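Local coordinates for protein glycerophosphoryl diester phosphodiesterase (Agrobacterium tumefaciens str. C58, PDB 3KS5) that belongs to the glycerophosphoryl diester phosphodiesterase family of TIM-barrel proteins and holds a ferric ion at acidic residues of its barrel, at residues Leu31-Phe36 with Asn101-Ile106. Sequence-based numbering, arbitrary orientation.
Sequences LEEVEF and NFRCEI. With FE (Fe (III) ion), chain C.
F36 drives the edge of its ring against the face of F102, the two planes 78° apart in a T-shaped stack whose closest atoms, F36 CE1 and F102 CG, are 3.5 Å apart. With CG of F36 set between its own backbone N and carbonyl carbon (chi1 57°), the ring leans over the neighbouring strand, where CA of C104 makes a CH-pi contact with its face. V34 lays its CG1 methyl beside F102 CD1; a compact beta-branched valine suits this tight, apolar side. Beneath the rings, five backbone hydrogen bonds zip E32-F36 to N101-E105 in parallel register, from N101 N to E32 O (2.8 Å) through to E105 N to F36 O.

The other face is polar, its charged groups bridged more loosely by water and by the metal. E33 OE1 lies against CB of R103, but the charged ends do not touch: one water, 2.7 Å from E33 OE1, reaches R103 NH1 weakly, while R4 pairs with E33 OE2. A second water links E35 OE2 to R103 NE. E35 OE2 and E105 OE1 each bind the ferric ion at 2.4 Å; carboxylates suit a hard cation, whose charge probably offsets their repulsion. D37 and a water held by E35 OE1 are further ligands, and E105 OE2 forms a salt bridge with K107.

Strand 33-40 is flanked by 101-106 and 4-8 in the barrel wall. Side chains of strand 228-231 meet E33, E35 and R103 on the polar face, whereas F23 of helix 20-27 packs on V34 and F36.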
loop_
_atom_site.group_PDB
_atom_site.type_symbol
_atom_site.label_atom_id
_atom_site.label_comp_id
_atom_site.label_asym_id
_atom_site.label_seq_id
_atom_site.Cartn_x
_atom_site.Cartn_y
_atom_site.Cartn_z
ATOM N N LEU A 31 11.272 -10.132 3.216
ATOM C CA LEU A 31 9.991 -9.670 3.784
ATOM C C LEU A 31 8.903 -10.192 2.868
ATOM O O LEU A 31 9.217 -10.778 1.818
ATOM C CB LEU A 31 9.981 -8.140 3.952
ATOM C CG LEU A 31 10.565 -7.372 2.765
ATOM C CD1 LEU A 31 9.853 -7.724 1.447
ATOM C CD2 LEU A 31 10.587 -5.849 3.047
ATOM N N GLU A 32 7.637 -9.928 3.209
ATOM C CA GLU A 32 6.523 -10.597 2.536
ATOM C C GLU A 32 5.820 -9.805 1.469
ATOM O O GLU A 32 5.332 -10.391 0.498
ATOM C CB GLU A 32 5.518 -11.004 3.577
ATOM C CG GLU A 32 6.075 -11.974 4.622
ATOM C CD GLU A 32 7.155 -11.360 5.471
ATOM O OE1 GLU A 32 6.942 -10.213 5.928
ATOM O OE2 GLU A 32 8.233 -11.999 5.645
ATOM N N GLU A 33 5.738 -8.474 1.637
ATOM C CA GLU A 33 5.006 -7.646 0.682
ATOM C C GLU A 33 5.735 -6.374 0.283
ATOM O O GLU A 33 6.590 -5.885 1.007
ATOM C CB GLU A 33 3.625 -7.259 1.261
ATOM C CG GLU A 33 2.690 -8.456 1.575
ATOM C CD GLU A 33 1.431 -8.060 2.337
ATOM O OE1 GLU A 33 1.176 -6.842 2.487
ATOM O OE2 GLU A 33 0.692 -8.963 2.798
ATOM N N VAL A 34 5.419 -5.912 -0.920
ATOM C CA VAL A 34 5.712 -4.570 -1.334
ATOM C C VAL A 34 4.354 -3.794 -1.466
ATOM O O VAL A 34 3.395 -4.292 -2.093
ATOM C CB VAL A 34 6.500 -4.517 -2.642
ATOM C CG1 VAL A 34 5.728 -5.154 -3.775
ATOM C CG2 VAL A 34 6.894 -3.029 -2.944
ATOM N N GLU A 35 4.302 -2.594 -0.861
ATOM C CA GLU A 35 3.156 -1.698 -0.922
ATOM C C GLU A 35 3.370 -0.625 -1.925
ATOM O O GLU A 35 4.467 -0.066 -2.021
ATOM C CB GLU A 35 2.904 -1.060 0.439
ATOM C CG GLU A 35 1.494 -0.404 0.593
ATOM C CD GLU A 35 1.371 1.030 0.109
ATOM O OE1 GLU A 35 2.404 1.704 -0.192
ATOM O OE2 GLU A 35 0.205 1.481 0.019
ATOM N N PHE A 36 2.317 -0.292 -2.647
ATOM C CA PHE A 36 2.394 0.725 -3.664
ATOM C C PHE A 36 1.005 1.246 -4.025
ATOM O O PHE A 36 0.002 0.620 -3.714
ATOM C CB PHE A 36 3.087 0.177 -4.918
ATOM C CG PHE A 36 2.424 -1.057 -5.490
ATOM C CD1 PHE A 36 2.724 -2.315 -4.986
ATOM C CD2 PHE A 36 1.538 -0.957 -6.551
ATOM C CE1 PHE A 36 2.089 -3.453 -5.487
ATOM C CE2 PHE A 36 0.910 -2.095 -7.068
ATOM C CZ PHE A 36 1.187 -3.338 -6.535
ATOM N N ASN A 101 5.041 -10.577 -2.266
ATOM C CA ASN A 101 3.696 -10.369 -2.840
ATOM C C ASN A 101 3.252 -8.899 -2.876
ATOM O O ASN A 101 3.896 -8.047 -2.272
ATOM C CB ASN A 101 2.697 -11.228 -2.055
ATOM C CG ASN A 101 2.887 -12.724 -2.308
ATOM O OD1 ASN A 101 3.422 -13.146 -3.351
ATOM N ND2 ASN A 101 2.456 -13.529 -1.350
ATOM N N PHE A 102 2.189 -8.606 -3.624
ATOM C CA PHE A 102 1.668 -7.243 -3.730
ATOM C C PHE A 102 0.634 -6.827 -2.646
ATOM O O PHE A 102 -0.221 -7.630 -2.214
ATOM C CB PHE A 102 1.015 -7.001 -5.090
ATOM C CG PHE A 102 1.965 -6.893 -6.257
ATOM C CD1 PHE A 102 3.345 -6.859 -6.123
ATOM C CD2 PHE A 102 1.438 -6.736 -7.522
ATOM C CE1 PHE A 102 4.159 -6.704 -7.242
ATOM C CE2 PHE A 102 2.244 -6.567 -8.625
ATOM C CZ PHE A 102 3.609 -6.562 -8.486
ATOM N N ARG A 103 0.776 -5.560 -2.200
ATOM C CA ARG A 103 -0.225 -4.835 -1.412
ATOM C C ARG A 103 -0.459 -3.529 -2.161
ATOM O O ARG A 103 0.335 -2.593 -2.064
ATOM C CB ARG A 103 0.241 -4.586 -0.001
ATOM C CG ARG A 103 -0.652 -3.658 0.760
ATOM C CD ARG A 103 -0.127 -3.464 2.139
ATOM N NE ARG A 103 -0.823 -2.375 2.809
ATOM C CZ ARG A 103 -1.030 -2.289 4.119
ATOM N NH1 ARG A 103 -0.686 -3.259 4.946
ATOM N NH2 ARG A 103 -1.646 -1.205 4.600
ATOM N N CYS A 104 -1.539 -3.503 -2.925
ATOM C CA CYS A 104 -1.866 -2.450 -3.858
ATOM C C CYS A 104 -2.803 -1.472 -3.155
ATOM O O CYS A 104 -3.680 -1.936 -2.419
ATOM C CB CYS A 104 -2.562 -3.109 -5.045
ATOM S SG CYS A 104 -3.119 -2.113 -6.403
ATOM N N GLU A 105 -2.617 -0.150 -3.338
ATOM C CA GLU A 105 -3.601 0.843 -2.854
ATOM C C GLU A 105 -4.312 1.569 -3.986
ATOM O O GLU A 105 -3.664 2.110 -4.904
ATOM C CB GLU A 105 -3.005 1.900 -1.922
ATOM C CG GLU A 105 -4.115 2.753 -1.258
ATOM C CD GLU A 105 -3.627 3.763 -0.253
ATOM O OE1 GLU A 105 -2.516 3.625 0.289
ATOM O OE2 GLU A 105 -4.401 4.681 0.047
ATOM N N ILE A 106 -5.647 1.585 -3.906
ATOM C CA ILE A 106 -6.488 2.311 -4.851
ATOM C C ILE A 106 -6.674 3.725 -4.262
ATOM O O ILE A 106 -7.399 3.921 -3.279
ATOM C CB ILE A 106 -7.844 1.600 -5.114
ATOM C CG1 ILE A 106 -7.651 0.119 -5.482
ATOM C CG2 ILE A 106 -8.581 2.241 -6.278
ATOM C CD1 ILE A 106 -6.801 -0.111 -6.757
HETATM FE FE FE C . -0.178 3.841 0.021
HETATM O O HOH W 1 -1.125 -6.120 3.748
HETATM O O HOH W 2 -0.325 -9.999 0.095
HETATM O O HOH W 3 -1.629 0.178 1.228
HETATM O O HOH W 4 2.189 4.205 -0.509
#